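Local coordinates for phosphocarrier protein HPr (Mycoplasma capricolum, PDB 1PCH), which carries phosphoryl groups on a histidine as the general, non-sugar-specific component of the phosphoenolpyruvate-dependent sugar phosphotransferase system, which phosphorylates sugars as they enter the cell, at residues I32-N37 and T58-Q63; V11-R16 and M47-M52; S26-N31 and G66-Q71. One frame throughout, in Å; residues are numbered along the deposited sequence.

Overall arrangement
The three contacts lie in one small open-faced beta-sandwich, a four-stranded antiparallel sheet covered on one face by helices. Contact 1 pairs the two central strands. Its centre lies about 12 Å from that of contact 2, which holds the active-site H14, and the two touch: I34 CD1 meets L13 CD1 at 3.7 Å, and the side chain of I34 is about 12 Å from that of H14. Contact 3, where the loop before strand 31-36 meets the start of helix 69-82, adjoins contact 1 in sequence, their centres about 16 Å apart. It stands on the opposite side of the chain's centre from contact 2, centres about 21 Å apart, well away from the active site.

Contact 1. Residues I32-N37 and T58-Q63; sequences ITIIAN and TEITIQ
I34 and I62 face each other at a non-hydrogen-bonded pair in the middle of the antiparallel sheet of the HPr open-faced beta-sandwich, with strands 32-36 and 59-63 running at 161° to one another. On the helix-covered face the packing is close. The chi2 of I62, -68°, folds CD1 back until it lies 3.6 Å from I34 CB, while its other branch is occupied with I32, CG2 meeting CG2 at 3.8 Å. Farther along, A36 CB rests 4.0 Å from I60 CG2. Beta-branched isoleucine suits an extended backbone and fills this core, and the small A36 lets M52 of helix 46-52 approach; I60 and I62 in turn touch M80 of helix 69-82.

The other face is more open and more mixed. T33, I35, T61 and Q63 lie here, partly exposed, I35 and T61 meeting as neighbours with their CB atoms 4.1 Å apart. T61 OG1 turns to S4 on the adjoining strand 2-6. Beneath these side chains, T33 with Q63 and I35 with T61 form hydrogen-bonded pairs, each with two backbone bonds; T33 N to Q63 O measures 2.9 Å and I35 N to T61 O 2.8 Å. Water also reaches both ends of the paired region. One molecule joins T33 OG1 to Q63 O. At the N37 end, where the chain leaves the strand, a second receives the N-H of N37, 2.7 Å from its N, and donates to E59 O at 2.6 Å.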
loop_
_atom_site.group_PDB
_atom_site.type_symbol
_atom_site.label_atom_id
_atom_site.label_comp_id
_atom_site.label_asym_id
_atom_site.label_seq_id
_atom_site.Cartn_x
_atom_site.Cartn_y
_atom_site.Cartn_z
ATOM N N ILE A 32 0.049 6.397 -7.151
ATOM C CA ILE A 32 -0.145 5.844 -5.837
ATOM C C ILE A 32 1.188 5.439 -5.221
ATOM O O ILE A 32 1.906 4.554 -5.608
ATOM C CB ILE A 32 -1.133 4.689 -5.826
ATOM C CG1 ILE A 32 -2.472 5.040 -6.484
ATOM C CG2 ILE A 32 -1.350 4.211 -4.399
ATOM C CD1 ILE A 32 -3.292 3.797 -6.825
ATOM N N THR A 33 1.534 6.281 -4.213
ATOM C CA THR A 33 2.800 6.100 -3.537
ATOM C C THR A 33 2.597 5.558 -2.132
ATOM O O THR A 33 1.611 5.808 -1.444
ATOM C CB THR A 33 3.542 7.452 -3.510
ATOM O OG1 THR A 33 3.643 7.882 -4.872
ATOM C CG2 THR A 33 4.948 7.294 -2.959
ATOM N N ILE A 34 3.548 4.767 -1.731
ATOM C CA ILE A 34 3.573 4.179 -0.380
ATOM C C ILE A 34 4.850 4.737 0.275
ATOM O O ILE A 34 5.887 4.831 -0.373
ATOM C CB ILE A 34 3.539 2.700 -0.365
ATOM C CG1 ILE A 34 3.614 2.078 1.060
ATOM C CG2 ILE A 34 4.613 2.087 -1.250
ATOM C CD1 ILE A 34 3.243 0.595 1.027
ATOM N N ILE A 35 4.665 5.253 1.473
ATOM C CA ILE A 35 5.729 5.881 2.243
ATOM C C ILE A 35 5.877 5.101 3.564
ATOM O O ILE A 35 4.861 4.743 4.169
ATOM C CB ILE A 35 5.307 7.340 2.620
ATOM C CG1 ILE A 35 5.065 8.211 1.399
ATOM C CG2 ILE A 35 6.278 7.945 3.581
ATOM C CD1 ILE A 35 4.193 9.415 1.636
ATOM N N ALA A 36 7.099 4.815 3.898
ATOM C CA ALA A 36 7.530 4.102 5.063
ATOM C C ALA A 36 8.967 4.533 5.452
ATOM O O ALA A 36 9.894 4.472 4.669
ATOM C CB ALA A 36 7.442 2.622 4.917
ATOM N N ASN A 37 9.093 4.983 6.711
ATOM C CA ASN A 37 10.416 5.409 7.188
ATOM C C ASN A 37 10.903 6.498 6.245
ATOM O O ASN A 37 10.166 7.455 5.981
ATOM C CB ASN A 37 11.381 4.254 7.308
ATOM C CG ASN A 37 10.802 2.980 7.866
ATOM O OD1 ASN A 37 10.858 1.898 7.248
ATOM N ND2 ASN A 37 10.219 3.047 9.052
ATOM N N THR A 58 5.430 -1.107 11.335
ATOM C CA THR A 58 5.751 0.064 10.575
ATOM C C THR A 58 4.485 0.838 10.230
ATOM O O THR A 58 3.472 0.262 9.865
ATOM C CB THR A 58 6.493 -0.289 9.262
ATOM O OG1 THR A 58 7.677 -1.036 9.606
ATOM C CG2 THR A 58 6.942 0.939 8.512
ATOM N N GLU A 59 4.553 2.137 10.383
ATOM C CA GLU A 59 3.451 2.992 10.020
ATOM C C GLU A 59 3.733 3.450 8.555
ATOM O O GLU A 59 4.753 4.008 8.236
ATOM C CB GLU A 59 3.360 4.259 10.868
ATOM C CG GLU A 59 2.077 5.046 10.540
ATOM C CD GLU A 59 1.961 6.295 11.415
ATOM O OE1 GLU A 59 2.704 7.251 11.151
ATOM O OE2 GLU A 59 1.114 6.289 12.344
ATOM N N ILE A 60 2.740 3.108 7.738
ATOM C CA ILE A 60 2.863 3.471 6.333
ATOM C C ILE A 60 1.795 4.518 6.018
ATOM O O ILE A 60 0.781 4.624 6.688
ATOM C CB ILE A 60 2.666 2.252 5.452
ATOM C CG1 ILE A 60 1.277 1.586 5.614
ATOM C CG2 ILE A 60 3.781 1.246 5.685
ATOM C CD1 ILE A 60 0.635 1.187 4.317
ATOM N N THR A 61 2.088 5.227 4.935
ATOM C CA THR A 61 1.177 6.221 4.430
ATOM C C THR A 61 1.011 5.952 2.924
ATOM O O THR A 61 2.001 5.645 2.287
ATOM C CB THR A 61 1.749 7.645 4.613
ATOM O OG1 THR A 61 1.836 7.868 6.043
ATOM C CG2 THR A 61 0.701 8.633 4.111
ATOM N N ILE A 62 -0.229 5.926 2.507
ATOM C CA ILE A 62 -0.533 5.758 1.103
ATOM C C ILE A 62 -1.125 7.095 0.592
ATOM O O ILE A 62 -2.030 7.661 1.223
ATOM C CB ILE A 62 -1.518 4.633 0.816
ATOM C CG1 ILE A 62 -1.105 3.287 1.341
ATOM C CG2 ILE A 62 -1.839 4.576 -0.675
ATOM C CD1 ILE A 62 0.081 2.688 0.654
ATOM N N GLN A 63 -0.528 7.593 -0.454
ATOM C CA GLN A 63 -0.900 8.854 -1.054
ATOM C C GLN A 63 -1.337 8.583 -2.519
ATOM O O GLN A 63 -0.565 7.961 -3.220
ATOM C CB GLN A 63 0.263 9.846 -1.102
ATOM C CG GLN A 63 -0.113 11.233 -1.611
ATOM C CD GLN A 63 0.165 12.304 -0.540
ATOM O OE1 GLN A 63 -0.763 12.763 0.114
ATOM N NE2 GLN A 63 1.428 12.654 -0.357
HETATM O O HOH W 1 1.181 9.499 -5.026
HETATM O O HOH W 2 7.086 5.148 8.454
#

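Contact 2. Residues V11-R16 and M47-M52. With SO4 (sulfate ion), chain B.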
loop_
_atom_site.group_PDB
_atom_site.type_symbol
_atom_site.label_atom_id
_atom_site.label_comp_id
_atom_site.label_asym_id
_atom_site.label_seq_id
_atom_site.Cartn_x
_atom_site.Cartn_y
_atom_site.Cartn_z
ATOM N N VAL A 11 4.594 -10.829 9.205
ATOM C CA VAL A 11 5.706 -11.016 8.255
ATOM C C VAL A 11 5.968 -9.714 7.515
ATOM O O VAL A 11 6.869 -9.564 6.700
ATOM C CB VAL A 11 5.382 -12.139 7.239
ATOM C CG1 VAL A 11 6.593 -12.379 6.339
ATOM C CG2 VAL A 11 5.046 -13.441 7.982
ATOM N N GLY A 12 5.107 -8.699 7.785
ATOM C CA GLY A 12 5.298 -7.447 7.111
ATOM C C GLY A 12 4.561 -7.423 5.759
ATOM O O GLY A 12 3.623 -8.141 5.546
ATOM N N LEU A 13 5.055 -6.559 4.909
ATOM C CA LEU A 13 4.480 -6.348 3.588
ATOM C C LEU A 13 5.267 -7.254 2.627
ATOM O O LEU A 13 6.317 -6.877 2.138
ATOM C CB LEU A 13 4.514 -4.897 3.186
ATOM C CG LEU A 13 3.312 -4.448 2.323
ATOM C CD1 LEU A 13 3.434 -2.998 1.925
ATOM C CD2 LEU A 13 3.270 -5.345 1.098
ATOM N N HIS A 14 4.792 -8.499 2.623
ATOM C CA HIS A 14 5.442 -9.564 1.923
ATOM C C HIS A 14 4.762 -9.862 0.594
ATOM O O HIS A 14 3.915 -9.104 0.133
ATOM C CB HIS A 14 5.505 -10.809 2.802
ATOM C CG HIS A 14 4.183 -11.251 3.307
ATOM N ND1 HIS A 14 3.518 -12.352 2.762
ATOM C CD2 HIS A 14 3.400 -10.792 4.317
ATOM C CE1 HIS A 14 2.410 -12.558 3.430
ATOM N NE2 HIS A 14 2.292 -11.609 4.361
ATOM N N ALA A 15 5.289 -10.869 -0.112
ATOM C CA ALA A 15 4.879 -11.110 -1.460
ATOM C C ALA A 15 3.412 -11.153 -1.715
ATOM O O ALA A 15 2.975 -10.526 -2.723
ATOM C CB ALA A 15 5.620 -12.283 -2.087
ATOM N N ARG A 16 2.654 -11.900 -0.964
ATOM C CA ARG A 16 1.205 -12.057 -1.244
ATOM C C ARG A 16 0.498 -10.737 -1.252
ATOM O O ARG A 16 -0.184 -10.319 -2.207
ATOM C CB ARG A 16 0.635 -13.023 -0.219
ATOM C CG ARG A 16 -0.637 -13.739 -0.674
ATOM C CD ARG A 16 -1.261 -14.500 0.490
ATOM N N MET A 47 8.075 -4.919 -7.191
ATOM C CA MET A 47 9.470 -4.827 -6.822
ATOM C C MET A 47 9.761 -3.671 -5.925
ATOM O O MET A 47 10.446 -3.826 -4.858
ATOM C CB MET A 47 10.347 -4.773 -8.091
ATOM C CG MET A 47 11.765 -4.358 -7.764
ATOM S SD MET A 47 12.895 -4.297 -9.164
ATOM C CE MET A 47 14.474 -4.381 -8.307
ATOM N N ASN A 48 9.245 -2.499 -6.218
ATOM C CA ASN A 48 9.428 -1.315 -5.418
ATOM C C ASN A 48 8.931 -1.534 -3.972
ATOM O O ASN A 48 9.590 -1.167 -3.024
ATOM C CB ASN A 48 8.557 -0.167 -5.951
ATOM C CG ASN A 48 9.215 0.782 -6.875
ATOM O OD1 ASN A 48 8.909 1.995 -6.824
ATOM N ND2 ASN A 48 10.105 0.301 -7.728
ATOM N N VAL A 49 7.764 -2.125 -3.892
ATOM C CA VAL A 49 7.128 -2.362 -2.599
ATOM C C VAL A 49 7.875 -3.399 -1.812
ATOM O O VAL A 49 8.146 -3.234 -0.599
ATOM C CB VAL A 49 5.650 -2.674 -2.774
ATOM C CG1 VAL A 49 5.027 -3.363 -1.625
ATOM C CG2 VAL A 49 4.916 -1.481 -3.334
ATOM N N MET A 50 8.332 -4.463 -2.436
ATOM C CA MET A 50 9.124 -5.449 -1.730
ATOM C C MET A 50 10.478 -4.898 -1.271
ATOM O O MET A 50 10.950 -5.276 -0.199
ATOM C CB MET A 50 9.289 -6.670 -2.614
ATOM C CG MET A 50 7.939 -7.331 -2.915
ATOM S SD MET A 50 7.241 -8.168 -1.536
ATOM C CE MET A 50 7.878 -9.823 -1.730
ATOM N N ALA A 51 11.104 -4.076 -2.074
ATOM C CA ALA A 51 12.410 -3.482 -1.826
ATOM C C ALA A 51 12.373 -2.576 -0.599
ATOM O O ALA A 51 13.398 -2.268 -0.024
ATOM C CB ALA A 51 12.910 -2.722 -3.028
ATOM N N MET A 52 11.168 -2.105 -0.296
ATOM C CA MET A 52 10.959 -1.251 0.873
ATOM C C MET A 52 11.101 -2.066 2.154
ATOM O O MET A 52 11.407 -1.496 3.187
ATOM C CB MET A 52 9.575 -0.590 0.791
ATOM C CG MET A 52 9.594 0.498 -0.276
ATOM S SD MET A 52 8.135 1.408 -0.443
ATOM C CE MET A 52 8.197 2.567 0.928
HETATM S S SO4 B . 6.622 -4.620 -11.299
HETATM O O1 SO4 B . 6.759 -5.622 -12.427
HETATM O O2 SO4 B . 5.311 -4.886 -10.601
HETATM O O3 SO4 B . 7.770 -4.725 -10.388
HETATM O O4 SO4 B . 6.543 -3.248 -11.917
HETATM O O HOH W 3 7.832 -4.427 1.842
#
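L13 and V49 form the apolar centre of a contact between the active-site loop of the HPr fold and helix 46-52, just where the loop runs into helix 15-25. The two side chains cross at about a right angle. With V49 CG1 anti to the backbone N (chi1 160°), this methyl meets both branches of L13, 3.8 Å from CD2 and 3.9 Å from CD1. L13 reaches it with an unusual chi1 of -146°, outside the staggered minima. Leucine and valine suit the place because both are buried, sharing A18 of helix 15-25 and I34 of the sheet as neighbours.

M50 lies closer to the surface, and its contacts are less certain because it was modelled in two conformers. In one of them its flexible chain bends at both chi2 and chi3, which brings M50 SD to 3.7 Å from H14 C and CE near A15, the latter approach being doubtfully short. H14 itself, the residue that carries the phosphoryl group, occupies the N-cap position of helix 15-25. Its CB points away from helix 46-52, and NE2 is held by D9 OD2.

Just before it, L13 is the centre of an inverse gamma turn closed by a weak bond from H14 N to G12 O. At the start of helix 46-52, M47 N and I46 N bind a sulfate, probably from the crystallisation liquor. Between loop and helix, one water donates to two backbone carbonyls, 2.9 Å from L13 O and 2.7 Å from V49 O.

Contact 3. Residues S26-N31 and G66-Q71; sequences SKFSSN and GNDADQ
S30 and G66 bring their backbones together with CA atoms 4.0 Å apart, at the point where a loop about to enter strand 31-36 passes a turn about to enter helix 69-82. G66 opens a type I beta turn that ends at A69, closed by A69 N bonding to G66 O. Its phi of 148° suits glycine, and with no side chain G66 can lie this close to S30. S29 and S30 offer successive amides to the turn.

D68 receives them. It stands at the N-cap position of the helix, yet its carboxylate makes no capping bond and serves the other segment instead. A chi1 of 56° sets CG between the backbone N and the carbonyl carbon, where the carboxylate can face the S29 and S30 amides. OD2 accepts the N-H of S29 at 3.0 Å, and OD1 takes two bonds, from S30 N at 2.9 Å and from S30 OG at 2.7 Å. Both amides arrive on the syn side, somewhat out of the carboxylate plane; the hydroxyl comes nearly in line with the C-O bond. Three donors on one carboxylate would probably favour its ionised form. Aspartate suits the place because its two oxygens can take successive amides at once, and serine supplies both an amide and a hydroxyl. S29 OG is less definite, its single proton being within weak reach of N67 OD1 and D68 OD1. F28 CD1 lies 3.4 Å from D68 OD2, which sits at the edge of the ring, the ring and carboxylate planes being 76° apart.

Beyond D68 the F28 ring reaches helix 69-82, touching A72 and A75. K44 NZ bonds to the carbonyls of F28 and S30, and N31 pairs through its backbone with D65, so the contact continues directly into the pairing of strands 31-36 and 59-65.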
loop_
_atom_site.group_PDB
_atom_site.type_symbol
_atom_site.label_atom_id
_atom_site.label_comp_id
_atom_site.label_asym_id
_atom_site.label_seq_id
_atom_site.Cartn_x
_atom_site.Cartn_y
_atom_site.Cartn_z
ATOM N N SER A 26 -2.647 -0.844 -9.795
ATOM C CA SER A 26 -2.397 -0.685 -11.221
ATOM C C SER A 26 -3.604 -0.377 -12.063
ATOM O O SER A 26 -3.518 -0.017 -13.233
ATOM C CB SER A 26 -1.748 -1.984 -11.777
ATOM O OG SER A 26 -0.425 -2.037 -11.240
ATOM N N LYS A 27 -4.770 -0.493 -11.450
ATOM C CA LYS A 27 -6.021 -0.249 -12.106
ATOM C C LYS A 27 -6.355 1.216 -12.231
ATOM O O LYS A 27 -7.261 1.579 -12.986
ATOM C CB LYS A 27 -7.139 -0.897 -11.200
ATOM C CG LYS A 27 -6.803 -2.369 -10.903
ATOM C CD LYS A 27 -7.876 -2.909 -9.945
ATOM C CE LYS A 27 -8.127 -4.399 -10.165
ATOM N NZ LYS A 27 -9.386 -4.785 -9.346
ATOM N N PHE A 28 -5.755 2.034 -11.398
ATOM C CA PHE A 28 -5.985 3.426 -11.227
ATOM C C PHE A 28 -5.042 4.302 -12.032
ATOM O O PHE A 28 -3.861 4.071 -12.183
ATOM C CB PHE A 28 -5.886 3.803 -9.729
ATOM C CG PHE A 28 -6.926 3.008 -8.924
ATOM C CD1 PHE A 28 -8.238 3.439 -8.926
ATOM C CD2 PHE A 28 -6.595 1.876 -8.218
ATOM C CE1 PHE A 28 -9.221 2.774 -8.247
ATOM C CE2 PHE A 28 -7.593 1.187 -7.529
ATOM C CZ PHE A 28 -8.883 1.625 -7.543
ATOM N N SER A 29 -5.634 5.381 -12.558
ATOM C CA SER A 29 -4.839 6.336 -13.257
ATOM C C SER A 29 -3.974 7.146 -12.286
ATOM O O SER A 29 -2.904 7.598 -12.644
ATOM C CB SER A 29 -5.705 7.307 -14.082
ATOM O OG SER A 29 -6.546 8.044 -13.268
ATOM N N SER A 30 -4.471 7.329 -11.040
ATOM C CA SER A 30 -3.748 8.112 -10.075
ATOM C C SER A 30 -2.328 7.532 -9.847
ATOM O O SER A 30 -2.131 6.352 -9.931
ATOM C CB SER A 30 -4.412 7.972 -8.668
ATOM O OG SER A 30 -5.643 8.695 -8.661
ATOM N N ASN A 31 -1.502 8.425 -9.385
ATOM C CA ASN A 31 -0.159 8.073 -8.893
ATOM C C ASN A 31 -0.372 7.625 -7.441
ATOM O O ASN A 31 -0.916 8.327 -6.627
ATOM C CB ASN A 31 0.742 9.284 -8.955
ATOM C CG ASN A 31 0.880 9.732 -10.413
ATOM O OD1 ASN A 31 1.377 8.942 -11.209
ATOM N ND2 ASN A 31 0.422 10.935 -10.712
ATOM N N GLY A 66 -4.521 12.125 -8.319
ATOM C CA GLY A 66 -5.068 11.889 -9.636
ATOM C C GLY A 66 -6.557 11.880 -9.618
ATOM O O GLY A 66 -7.213 12.041 -8.599
ATOM N N ASN A 67 -7.114 11.703 -10.814
ATOM C CA ASN A 67 -8.551 11.844 -10.980
ATOM C C ASN A 67 -9.374 10.846 -10.269
ATOM O O ASN A 67 -10.533 11.105 -9.915
ATOM C CB ASN A 67 -8.879 12.107 -12.428
ATOM C CG ASN A 67 -9.618 10.999 -13.124
ATOM O OD1 ASN A 67 -9.031 9.961 -13.427
ATOM N ND2 ASN A 67 -10.914 11.238 -13.378
ATOM N N ASP A 68 -8.787 9.653 -10.008
ATOM C CA ASP A 68 -9.569 8.613 -9.309
ATOM C C ASP A 68 -9.030 8.325 -7.950
ATOM O O ASP A 68 -9.267 7.283 -7.298
ATOM C CB ASP A 68 -9.627 7.381 -10.189
ATOM C CG ASP A 68 -8.362 6.773 -10.633
ATOM O OD1 ASP A 68 -7.260 7.165 -10.166
ATOM O OD2 ASP A 68 -8.417 5.783 -11.444
ATOM N N ALA A 69 -8.292 9.302 -7.412
ATOM C CA ALA A 69 -7.663 9.144 -6.128
ATOM C C ALA A 69 -8.579 8.729 -5.024
ATOM O O ALA A 69 -8.241 7.932 -4.126
ATOM C CB ALA A 69 -6.871 10.409 -5.746
ATOM N N ASP A 70 -9.781 9.356 -5.001
ATOM C CA ASP A 70 -10.658 9.008 -3.877
ATOM C C ASP A 70 -11.044 7.563 -3.890
ATOM O O ASP A 70 -11.161 6.929 -2.862
ATOM C CB ASP A 70 -11.891 9.909 -3.897
ATOM C CG ASP A 70 -11.513 11.336 -3.497
ATOM O OD1 ASP A 70 -10.496 11.474 -2.773
ATOM O OD2 ASP A 70 -12.229 12.272 -3.915
ATOM N N GLN A 71 -11.276 7.012 -5.115
ATOM C CA GLN A 71 -11.672 5.597 -5.172
ATOM C C GLN A 71 -10.453 4.720 -4.827
ATOM O O GLN A 71 -10.553 3.776 -4.098
ATOM C CB GLN A 71 -12.190 5.227 -6.558
ATOM C CG GLN A 71 -13.381 5.925 -7.068
ATOM C CD GLN A 71 -13.763 5.534 -8.507
ATOM O OE1 GLN A 71 -12.917 5.439 -9.389
ATOM N NE2 GLN A 71 -15.042 5.318 -8.721
HETATM O O HOH W 4 -4.998 10.558 -12.950
#